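Local atomic coordinates of malic enzyme (Entamoeba histolytica, PDB entry 3NV9), a protein that probably catalyses the oxidative decarboxylation of malate to pyruvate with NAD or NADP as acceptor, as a dimeric enzyme of the malic enzyme family. Residues S200-K211 with I384-E395; P415-M423 with L436-E446. All coordinates share one frame; numbering follows the deposited sequence.

Both contacts are helix pairs, and a shared middle layer joins them. Helix 380-396, which supplies one side of contact 1, is followed in the chain by helix 413-428, which supplies one side of contact 2, and these two helices also pack on each other: Ala386 CB lies 3.7 Å from Val421 CG2, while Leu390 CB comes within 3.5 Å of Glu417 OE2. The centres of contact 1 and contact 2 are about 18 Å apart. Contact 1 is buried and ties together remote parts of the NAD-binding domain, with the side chain of Val201 about 11 Å from a bound sodium ion; contact 2, farther from the chain centre, packs helix 438-461 on helix 413-428.

Contact 1: residues S200-K211 with I384-E395; sequences SVTLAGLLNALK and IAASRALAEFAE
Ala204 and Ser387 mark the point where two helices of the Rossmann-type NAD-binding domain come together, their CA atoms only 4.4 Å apart. The axes of 200-211 and 384-395 approach to 7.9 Å and cross at -42°, and small residues permit this closeness: the methyl of Ala204 rests against Ser387 O, Leu390 and the methyl of Ala391.

Polar groups grip the interface on both sides of this point. Ser387 turns OG back beside its own backbone N (chi1 -48°), and the hydroxyl donates to Ser200 O over 2.7 Å, tilted from the carbonyl plane. That oxygen also takes the helical bond from Ala204 N, so two donors share it. Ala383 O, just before the second segment, is close to both hydroxyls, Ser200 OG and Ser387 OG each being hydrogen-bonded to it.

Toward the C-terminal ends, Asn208 reaches across with its amide. ND2 gives a nearly straight bond (173°) to Ala391 O, which lies in the amide plane, although the donor itself approaches tilted from the carbonyl plane. Ala391 O accepts from Glu395 N as well, and Asn208 ND2 has a second acceptor in Ile404 O, so the amide's rotation is well defined.

Apolar side chains fill in around these bonds. Leu390 passes its CD2 branch slantwise against Val201 CG1 at 3.8 Å, while Leu203 sends CD2 to Ile384 CG1 and lays its CB and CG alongside the Ser387 hydroxyl. Leu207 sets its CB against the Ala391 methyl.

At the solvent-facing end, Lys211 crosses Glu395 at about a right angle in a long salt bridge, NZ to OE1 3.6 Å. One water completes the link, donating to Asn208 OD1 at 3.0 Å and to Glu395 OE1 at 2.9 Å.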
loop_
_atom_site.group_PDB
_atom_site.type_symbol
_atom_site.label_atom_id
_atom_site.label_comp_id
_atom_site.label_asym_id
_atom_site.label_seq_id
_atom_site.Cartn_x
_atom_site.Cartn_y
_atom_site.Cartn_z
ATOM N N SER A 200 -9.071 16.233 -18.183
ATOM C CA SER A 200 -7.941 16.037 -19.144
ATOM C C SER A 200 -8.289 15.202 -20.406
ATOM O O SER A 200 -8.081 15.641 -21.530
ATOM C CB SER A 200 -6.725 15.449 -18.436
ATOM O OG SER A 200 -5.619 15.456 -19.284
ATOM N N VAL A 201 -8.812 13.997 -20.227
ATOM C CA VAL A 201 -9.086 13.128 -21.394
ATOM C C VAL A 201 -10.319 13.604 -22.134
ATOM O O VAL A 201 -10.455 13.363 -23.347
ATOM C CB VAL A 201 -9.300 11.656 -20.982
ATOM C CG1 VAL A 201 -8.013 11.124 -20.361
ATOM C CG2 VAL A 201 -10.443 11.531 -19.932
ATOM N N THR A 202 -11.238 14.262 -21.415
ATOM C CA THR A 202 -12.426 14.782 -22.115
ATOM C C THR A 202 -12.047 15.853 -23.150
ATOM O O THR A 202 -12.480 15.793 -24.293
ATOM C CB THR A 202 -13.540 15.325 -21.197
ATOM O OG1 THR A 202 -13.818 14.396 -20.156
ATOM C CG2 THR A 202 -14.791 15.510 -22.016
ATOM N N LEU A 203 -11.259 16.833 -22.714
ATOM C CA LEU A 203 -10.629 17.799 -23.605
ATOM C C LEU A 203 -9.864 17.087 -24.745
ATOM O O LEU A 203 -10.037 17.435 -25.915
ATOM C CB LEU A 203 -9.683 18.747 -22.819
ATOM C CG LEU A 203 -9.026 19.795 -23.735
ATOM C CD1 LEU A 203 -10.024 20.543 -24.653
ATOM C CD2 LEU A 203 -8.226 20.770 -22.956
ATOM N N ALA A 204 -9.042 16.081 -24.429
ATOM C CA ALA A 204 -8.299 15.381 -25.519
ATOM C C ALA A 204 -9.215 14.834 -26.601
ATOM O O ALA A 204 -8.985 15.066 -27.825
ATOM C CB ALA A 204 -7.396 14.262 -24.968
ATOM N N GLY A 205 -10.255 14.109 -26.193
ATOM C CA GLY A 205 -11.225 13.600 -27.188
ATOM C C GLY A 205 -11.918 14.696 -27.999
ATOM O O GLY A 205 -12.017 14.636 -29.216
ATOM N N LEU A 206 -12.386 15.717 -27.303
ATOM C CA LEU A 206 -12.976 16.894 -27.926
ATOM C C LEU A 206 -12.042 17.505 -28.994
ATOM O O LEU A 206 -12.494 17.859 -30.081
ATOM C CB LEU A 206 -13.241 17.940 -26.822
ATOM C CG LEU A 206 -13.862 19.261 -27.257
ATOM C CD1 LEU A 206 -15.267 19.065 -27.770
ATOM C CD2 LEU A 206 -13.830 20.185 -26.068
ATOM N N LEU A 207 -10.757 17.650 -28.656
ATOM C CA LEU A 207 -9.763 18.217 -29.588
ATOM C C LEU A 207 -9.783 17.465 -30.892
ATOM O O LEU A 207 -9.969 18.066 -31.946
ATOM C CB LEU A 207 -8.350 18.216 -28.980
ATOM C CG LEU A 207 -8.138 19.287 -27.909
ATOM C CD1 LEU A 207 -6.769 19.156 -27.330
ATOM C CD2 LEU A 207 -8.364 20.728 -28.444
ATOM N N ASN A 208 -9.666 16.143 -30.828
ATOM C CA ASN A 208 -9.696 15.327 -32.052
ATOM C C ASN A 208 -11.039 15.233 -32.765
ATOM O O ASN A 208 -11.104 15.314 -34.006
ATOM C CB ASN A 208 -9.139 13.960 -31.793
ATOM C CG ASN A 208 -7.660 14.007 -31.672
ATOM O OD1 ASN A 208 -7.043 14.936 -32.167
ATOM N ND2 ASN A 208 -7.071 13.035 -31.005
ATOM N N ALA A 209 -12.103 15.075 -31.973
ATOM C CA ALA A 209 -13.482 15.203 -32.444
ATOM C C ALA A 209 -13.672 16.503 -33.230
ATOM O O ALA A 209 -14.176 16.484 -34.339
ATOM C CB ALA A 209 -14.471 15.085 -31.256
ATOM N N LEU A 210 -13.233 17.627 -32.682
ATOM C CA LEU A 210 -13.322 18.898 -33.405
ATOM C C LEU A 210 -12.552 18.920 -34.727
ATOM O O LEU A 210 -13.062 19.461 -35.716
ATOM C CB LEU A 210 -12.949 20.093 -32.533
ATOM C CG LEU A 210 -13.951 20.430 -31.432
ATOM C CD1 LEU A 210 -13.386 21.559 -30.679
ATOM C CD2 LEU A 210 -15.365 20.807 -31.901
ATOM N N LYS A 211 -11.354 18.337 -34.756
ATOM C CA LYS A 211 -10.609 18.221 -36.010
ATOM C C LYS A 211 -11.403 17.412 -37.016
ATOM O O LYS A 211 -11.521 17.803 -38.167
ATOM C CB LYS A 211 -9.244 17.564 -35.791
ATOM C CG LYS A 211 -8.165 18.565 -35.453
ATOM C CD LYS A 211 -7.052 17.965 -34.654
ATOM C CE LYS A 211 -6.099 19.057 -34.118
ATOM N NZ LYS A 211 -5.097 19.388 -35.162
ATOM N N ILE A 384 -3.956 20.063 -19.028
ATOM C CA ILE A 384 -4.197 20.411 -20.447
ATOM C C ILE A 384 -3.026 19.926 -21.327
ATOM O O ILE A 384 -3.215 19.442 -22.410
ATOM C CB ILE A 384 -4.480 21.923 -20.621
ATOM C CG1 ILE A 384 -5.905 22.260 -20.100
ATOM C CG2 ILE A 384 -4.304 22.351 -22.095
ATOM C CD1 ILE A 384 -6.212 23.750 -19.880
ATOM N N ALA A 385 -1.816 20.013 -20.823
ATOM C CA ALA A 385 -0.677 19.508 -21.579
ATOM C C ALA A 385 -0.893 17.985 -21.861
ATOM O O ALA A 385 -0.654 17.512 -22.966
ATOM C CB ALA A 385 0.613 19.756 -20.751
ATOM N N ALA A 386 -1.362 17.235 -20.852
ATOM C CA ALA A 386 -1.621 15.816 -21.046
ATOM C C ALA A 386 -2.663 15.620 -22.105
ATOM O O ALA A 386 -2.537 14.667 -22.909
ATOM C CB ALA A 386 -2.025 15.099 -19.738
ATOM N N SER A 387 -3.676 16.505 -22.151
ATOM C CA SER A 387 -4.714 16.418 -23.182
ATOM C C SER A 387 -4.139 16.582 -24.566
ATOM O O SER A 387 -4.521 15.863 -25.479
ATOM C CB SER A 387 -5.793 17.494 -23.051
ATOM O OG SER A 387 -6.285 17.629 -21.771
ATOM N N ARG A 388 -3.244 17.544 -24.749
ATOM C CA ARG A 388 -2.719 17.781 -26.113
ATOM C C ARG A 388 -1.857 16.611 -26.489
ATOM O O ARG A 388 -1.965 16.131 -27.594
ATOM C CB ARG A 388 -1.937 19.081 -26.242
ATOM C CG ARG A 388 -2.758 20.359 -25.977
ATOM C CD ARG A 388 -1.893 21.646 -26.185
ATOM N NE ARG A 388 -2.649 22.850 -25.817
ATOM C CZ ARG A 388 -3.797 23.257 -26.386
ATOM N NH1 ARG A 388 -4.351 22.580 -27.393
ATOM N NH2 ARG A 388 -4.395 24.365 -25.939
ATOM N N ALA A 389 -1.039 16.132 -25.547
ATOM C CA ALA A 389 -0.182 14.968 -25.755
ATOM C C ALA A 389 -1.008 13.754 -26.156
ATOM O O ALA A 389 -0.613 12.995 -27.065
ATOM C CB ALA A 389 0.613 14.661 -24.490
ATOM N N LEU A 390 -2.154 13.554 -25.474
ATOM C CA LEU A 390 -3.020 12.381 -25.728
ATOM C C LEU A 390 -3.673 12.494 -27.098
ATOM O O LEU A 390 -3.736 11.529 -27.873
ATOM C CB LEU A 390 -4.106 12.205 -24.626
ATOM C CG LEU A 390 -5.103 11.070 -24.827
ATOM C CD1 LEU A 390 -4.414 9.759 -25.096
ATOM C CD2 LEU A 390 -6.029 10.905 -23.594
ATOM N N ALA A 391 -4.206 13.671 -27.369
ATOM C CA ALA A 391 -4.868 13.932 -28.626
ATOM C C ALA A 391 -3.865 13.864 -29.786
ATOM O O ALA A 391 -4.156 13.259 -30.787
ATOM C CB ALA A 391 -5.493 15.278 -28.571
ATOM N N GLU A 392 -2.688 14.481 -29.646
ATOM C CA GLU A 392 -1.672 14.452 -30.735
ATOM C C GLU A 392 -1.113 13.031 -30.963
ATOM O O GLU A 392 -0.942 12.622 -32.084
ATOM C CB GLU A 392 -0.535 15.428 -30.463
ATOM C CG GLU A 392 -0.975 16.852 -30.205
ATOM C CD GLU A 392 0.158 17.754 -29.668
ATOM O OE1 GLU A 392 1.268 17.241 -29.365
ATOM O OE2 GLU A 392 -0.068 18.977 -29.545
ATOM N N PHE A 393 -0.887 12.272 -29.884
ATOM C CA PHE A 393 -0.441 10.886 -30.022
ATOM C C PHE A 393 -1.438 10.135 -30.880
ATOM O O PHE A 393 -1.050 9.388 -31.816
ATOM C CB PHE A 393 -0.315 10.168 -28.670
ATOM C CG PHE A 393 0.120 8.741 -28.794
ATOM C CD1 PHE A 393 1.447 8.411 -28.663
ATOM C CD2 PHE A 393 -0.803 7.733 -29.082
ATOM C CE1 PHE A 393 1.854 7.094 -28.793
ATOM C CE2 PHE A 393 -0.388 6.398 -29.225
ATOM C CZ PHE A 393 0.914 6.094 -29.083
ATOM N N ALA A 394 -2.716 10.336 -30.582
ATOM C CA ALA A 394 -3.750 9.660 -31.365
ATOM C C ALA A 394 -3.767 10.105 -32.833
ATOM O O ALA A 394 -3.838 9.261 -33.738
ATOM C CB ALA A 394 -5.192 9.786 -30.687
ATOM N N GLU A 395 -3.729 11.424 -33.070
ATOM C CA GLU A 395 -3.749 11.947 -34.430
ATOM C C GLU A 395 -2.570 11.480 -35.300
ATOM O O GLU A 395 -2.765 11.276 -36.473
ATOM C CB GLU A 395 -3.802 13.464 -34.418
ATOM C CG GLU A 395 -3.617 14.090 -35.786
ATOM C CD GLU A 395 -3.740 15.595 -35.751
ATOM O OE1 GLU A 395 -3.382 16.228 -34.701
ATOM O OE2 GLU A 395 -4.210 16.150 -36.773
HETATM O O HOH W 1 -4.546 16.614 -32.028
#

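Contact 2: residues P415-M423 with L436-E446; sequences PKEAADVAM and LTWQQVYDIAE
The indole of Trp438 lies over Ala419, whose methyl CB sits 3.4 Å from the centroid of the five-membered ring, almost on the ring normal, in a close CH-pi contact. Tyr442 CB lies over the same face, offset toward the rim. At the indole edge, Asp420 OD2 accepts from NE1 at 2.7 Å, close to the ring plane, and Met423 CG packs near Trp438 CD1. The carboxylate plane is turned 48° from that of the ring, yet NE1 meets OD2 nearly along its C-O axis. This bond and the methyl beneath fix how the indole lies.

Tyr442 repeats the theme one turn on: Pro415 CB comes over one ring face, 3.9 Å from the centroid, while Ala419 CB is at the edge. With CG anti to the backbone N in both aromatics (chi1 -176° in Trp438), the rings extend across the neighbouring helix.

Beyond them, Val441 fits as a single knob into the hole formed by Ala418, Ala419, Ala422 and Met423, with CG1 3.6 Å from Ala422 CB. Met423, bent along its chain, tucks CE against Leu436 O, and Ala445 CB meets Ala418 CB at 3.8 Å. Thr437 and Gln440 form a capping box at the start of helix 438-461. The axes of segments 415-423 and 438-446 run at 140° and approach to 8.1 Å, as the consecutive helices 413-428 and 438-461 form an alpha-helical hairpin.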
loop_
_atom_site.group_PDB
_atom_site.type_symbol
_atom_site.label_atom_id
_atom_site.label_comp_id
_atom_site.label_asym_id
_atom_site.label_seq_id
_atom_site.Cartn_x
_atom_site.Cartn_y
_atom_site.Cartn_z
ATOM N N PRO A 415 4.623 7.859 -21.557
ATOM C CA PRO A 415 5.860 8.632 -21.381
ATOM C C PRO A 415 5.782 9.963 -22.078
ATOM O O PRO A 415 6.383 10.942 -21.624
ATOM C CB PRO A 415 6.981 7.716 -21.978
ATOM C CG PRO A 415 6.214 6.747 -22.867
ATOM C CD PRO A 415 4.853 6.563 -22.219
ATOM N N LYS A 416 5.010 10.043 -23.150
ATOM C CA LYS A 416 4.834 11.328 -23.790
ATOM C C LYS A 416 3.984 12.274 -22.880
ATOM O O LYS A 416 4.372 13.452 -22.659
ATOM C CB LYS A 416 4.228 11.124 -25.174
ATOM C CG LYS A 416 3.727 12.343 -25.851
ATOM C CD LYS A 416 2.976 11.899 -27.097
ATOM C CE LYS A 416 2.392 13.102 -27.895
ATOM N NZ LYS A 416 3.550 13.762 -28.656
ATOM N N GLU A 417 2.846 11.783 -22.360
ATOM C CA GLU A 417 2.104 12.567 -21.331
ATOM C C GLU A 417 3.044 12.997 -20.226
ATOM O O GLU A 417 3.029 14.130 -19.833
ATOM C CB GLU A 417 0.892 11.836 -20.716
ATOM C CG GLU A 417 -0.237 11.650 -21.689
ATOM C CD GLU A 417 -1.434 10.917 -21.121
ATOM O OE1 GLU A 417 -1.317 10.286 -20.066
ATOM O OE2 GLU A 417 -2.524 10.979 -21.735
ATOM N N ALA A 418 3.894 12.093 -19.765
ATOM C CA ALA A 418 4.678 12.370 -18.589
ATOM C C ALA A 418 5.640 13.522 -18.862
ATOM O O ALA A 418 5.810 14.408 -18.018
ATOM C CB ALA A 418 5.449 11.107 -18.167
ATOM N N ALA A 419 6.280 13.492 -20.044
ATOM C CA ALA A 419 7.272 14.512 -20.393
ATOM C C ALA A 419 6.601 15.838 -20.661
ATOM O O ALA A 419 7.077 16.866 -20.196
ATOM C CB ALA A 419 8.134 14.044 -21.599
ATOM N N ASP A 420 5.478 15.851 -21.380
ATOM C CA ASP A 420 4.779 17.145 -21.583
ATOM C C ASP A 420 4.256 17.785 -20.256
ATOM O O ASP A 420 4.414 19.020 -20.034
ATOM C CB ASP A 420 3.618 17.013 -22.567
ATOM C CG ASP A 420 4.054 16.762 -24.029
ATOM O OD1 ASP A 420 3.129 16.631 -24.867
ATOM O OD2 ASP A 420 5.261 16.717 -24.359
ATOM N N VAL A 421 3.609 16.958 -19.413
ATOM C CA VAL A 421 3.134 17.402 -18.101
ATOM C C VAL A 421 4.302 17.938 -17.238
ATOM O O VAL A 421 4.152 18.903 -16.499
ATOM C CB VAL A 421 2.474 16.252 -17.330
ATOM C CG1 VAL A 421 2.343 16.573 -15.807
ATOM C CG2 VAL A 421 1.133 15.869 -17.986
ATOM N N ALA A 422 5.452 17.294 -17.318
ATOM C CA ALA A 422 6.637 17.715 -16.548
ATOM C C ALA A 422 7.154 19.093 -16.955
ATOM O O ALA A 422 7.583 19.880 -16.110
ATOM C CB ALA A 422 7.750 16.675 -16.683
ATOM N N MET A 423 7.127 19.370 -18.253
ATOM C CA MET A 423 7.706 20.579 -18.784
ATOM C C MET A 423 6.781 21.717 -18.378
ATOM O O MET A 423 7.235 22.777 -17.923
ATOM C CB MET A 423 7.812 20.491 -20.322
ATOM C CG MET A 423 8.899 19.550 -20.829
ATOM S SD MET A 423 10.565 19.865 -20.188
ATOM C CE MET A 423 10.759 18.783 -18.759
ATOM N N LEU A 436 15.640 19.369 -15.835
ATOM C CA LEU A 436 15.630 18.229 -16.756
ATOM C C LEU A 436 14.957 18.620 -18.064
ATOM O O LEU A 436 14.075 19.452 -18.078
ATOM C CB LEU A 436 14.939 17.013 -16.153
ATOM C CG LEU A 436 15.513 16.572 -14.828
ATOM C CD1 LEU A 436 14.584 15.519 -14.313
ATOM C CD2 LEU A 436 16.934 16.026 -14.998
ATOM N N THR A 437 15.377 18.028 -19.161
ATOM C CA THR A 437 14.802 18.387 -20.409
ATOM C C THR A 437 13.611 17.441 -20.678
ATOM O O THR A 437 13.371 16.486 -19.926
ATOM C CB THR A 437 15.825 18.188 -21.504
ATOM O OG1 THR A 437 16.385 16.869 -21.354
ATOM C CG2 THR A 437 16.953 19.267 -21.416
ATOM N N TRP A 438 12.916 17.680 -21.781
ATOM C CA TRP A 438 11.815 16.815 -22.178
ATOM C C TRP A 438 12.346 15.373 -22.353
ATOM O O TRP A 438 11.740 14.389 -21.845
ATOM C CB TRP A 438 11.154 17.365 -23.449
ATOM C CG TRP A 438 9.971 16.610 -23.883
ATOM C CD1 TRP A 438 8.671 16.910 -23.633
ATOM C CD2 TRP A 438 9.960 15.393 -24.659
ATOM N NE1 TRP A 438 7.852 15.971 -24.202
ATOM C CE2 TRP A 438 8.616 15.028 -24.832
ATOM C CE3 TRP A 438 10.959 14.599 -25.238
ATOM C CZ2 TRP A 438 8.236 13.911 -25.545
ATOM C CZ3 TRP A 438 10.584 13.457 -25.938
ATOM C CH2 TRP A 438 9.229 13.126 -26.086
ATOM N N GLN A 439 13.497 15.240 -23.031
ATOM C CA GLN A 439 13.999 13.903 -23.340
ATOM C C GLN A 439 14.389 13.152 -22.066
ATOM O O GLN A 439 14.165 11.951 -21.967
ATOM C CB GLN A 439 15.181 13.955 -24.317
ATOM C CG GLN A 439 15.638 12.577 -24.792
ATOM C CD GLN A 439 14.569 11.845 -25.621
ATOM O OE1 GLN A 439 14.103 12.332 -26.707
ATOM N NE2 GLN A 439 14.149 10.680 -25.109
ATOM N N GLN A 440 15.010 13.842 -21.118
ATOM C CA GLN A 440 15.443 13.189 -19.885
ATOM C C GLN A 440 14.230 12.663 -19.119
ATOM O O GLN A 440 14.329 11.607 -18.500
ATOM C CB GLN A 440 16.240 14.126 -18.963
ATOM C CG GLN A 440 17.634 14.511 -19.511
ATOM C CD GLN A 440 18.230 15.677 -18.728
ATOM O OE1 GLN A 440 17.522 16.620 -18.411
ATOM N NE2 GLN A 440 19.541 15.599 -18.388
ATOM N N VAL A 441 13.120 13.396 -19.159
ATOM C CA VAL A 441 11.925 13.023 -18.415
ATOM C C VAL A 441 11.234 11.882 -19.111
ATOM O O VAL A 441 10.865 10.908 -18.470
ATOM C CB VAL A 441 10.960 14.227 -18.177
ATOM C CG1 VAL A 441 9.573 13.757 -17.655
ATOM C CG2 VAL A 441 11.584 15.110 -17.158
ATOM N N TYR A 442 11.138 11.986 -20.441
ATOM C CA TYR A 442 10.614 10.929 -21.293
ATOM C C TYR A 442 11.353 9.661 -21.017
ATOM O O TYR A 442 10.722 8.592 -20.806
ATOM C CB TYR A 442 10.665 11.321 -22.805
ATOM C CG TYR A 442 9.985 10.289 -23.719
ATOM C CD1 TYR A 442 8.669 10.486 -24.222
ATOM C CD2 TYR A 442 10.658 9.121 -24.069
ATOM C CE1 TYR A 442 8.075 9.563 -25.044
ATOM C CE2 TYR A 442 10.065 8.172 -24.878
ATOM C CZ TYR A 442 8.794 8.397 -25.342
ATOM O OH TYR A 442 8.284 7.422 -26.120
ATOM N N ASP A 443 12.690 9.752 -20.992
ATOM C CA ASP A 443 13.537 8.549 -20.808
ATOM C C ASP A 443 13.239 7.814 -19.479
ATOM O O ASP A 443 13.204 6.557 -19.420
ATOM C CB ASP A 443 15.004 8.941 -20.767
ATOM C CG ASP A 443 15.591 9.307 -22.151
ATOM O OD1 ASP A 443 14.944 9.049 -23.189
ATOM O OD2 ASP A 443 16.757 9.818 -22.149
ATOM N N ILE A 444 13.038 8.591 -18.418
ATOM C CA ILE A 444 12.789 8.016 -17.102
ATOM C C ILE A 444 11.420 7.346 -17.107
ATOM O O ILE A 444 11.230 6.285 -16.521
ATOM C CB ILE A 444 12.848 9.136 -16.034
ATOM C CG1 ILE A 444 14.252 9.747 -15.970
ATOM C CG2 ILE A 444 12.394 8.651 -14.643
ATOM C CD1 ILE A 444 14.375 11.017 -15.023
ATOM N N ALA A 445 10.469 7.956 -17.789
ATOM C CA ALA A 445 9.099 7.455 -17.756
ATOM C C ALA A 445 9.074 6.185 -18.565
ATOM O O ALA A 445 8.541 5.172 -18.130
ATOM C CB ALA A 445 8.138 8.490 -18.330
ATOM N N GLU A 446 9.685 6.246 -19.750
ATOM C CA GLU A 446 9.633 5.137 -20.656
ATOM C C GLU A 446 10.334 3.929 -20.051
ATOM O O GLU A 446 9.847 2.803 -20.172
ATOM C CB GLU A 446 10.291 5.479 -21.985
ATOM C CG GLU A 446 10.367 4.248 -22.849
ATOM C CD GLU A 446 10.949 4.569 -24.179
ATOM O OE1 GLU A 446 12.039 5.206 -24.187
ATOM O OE2 GLU A 446 10.314 4.202 -25.203
#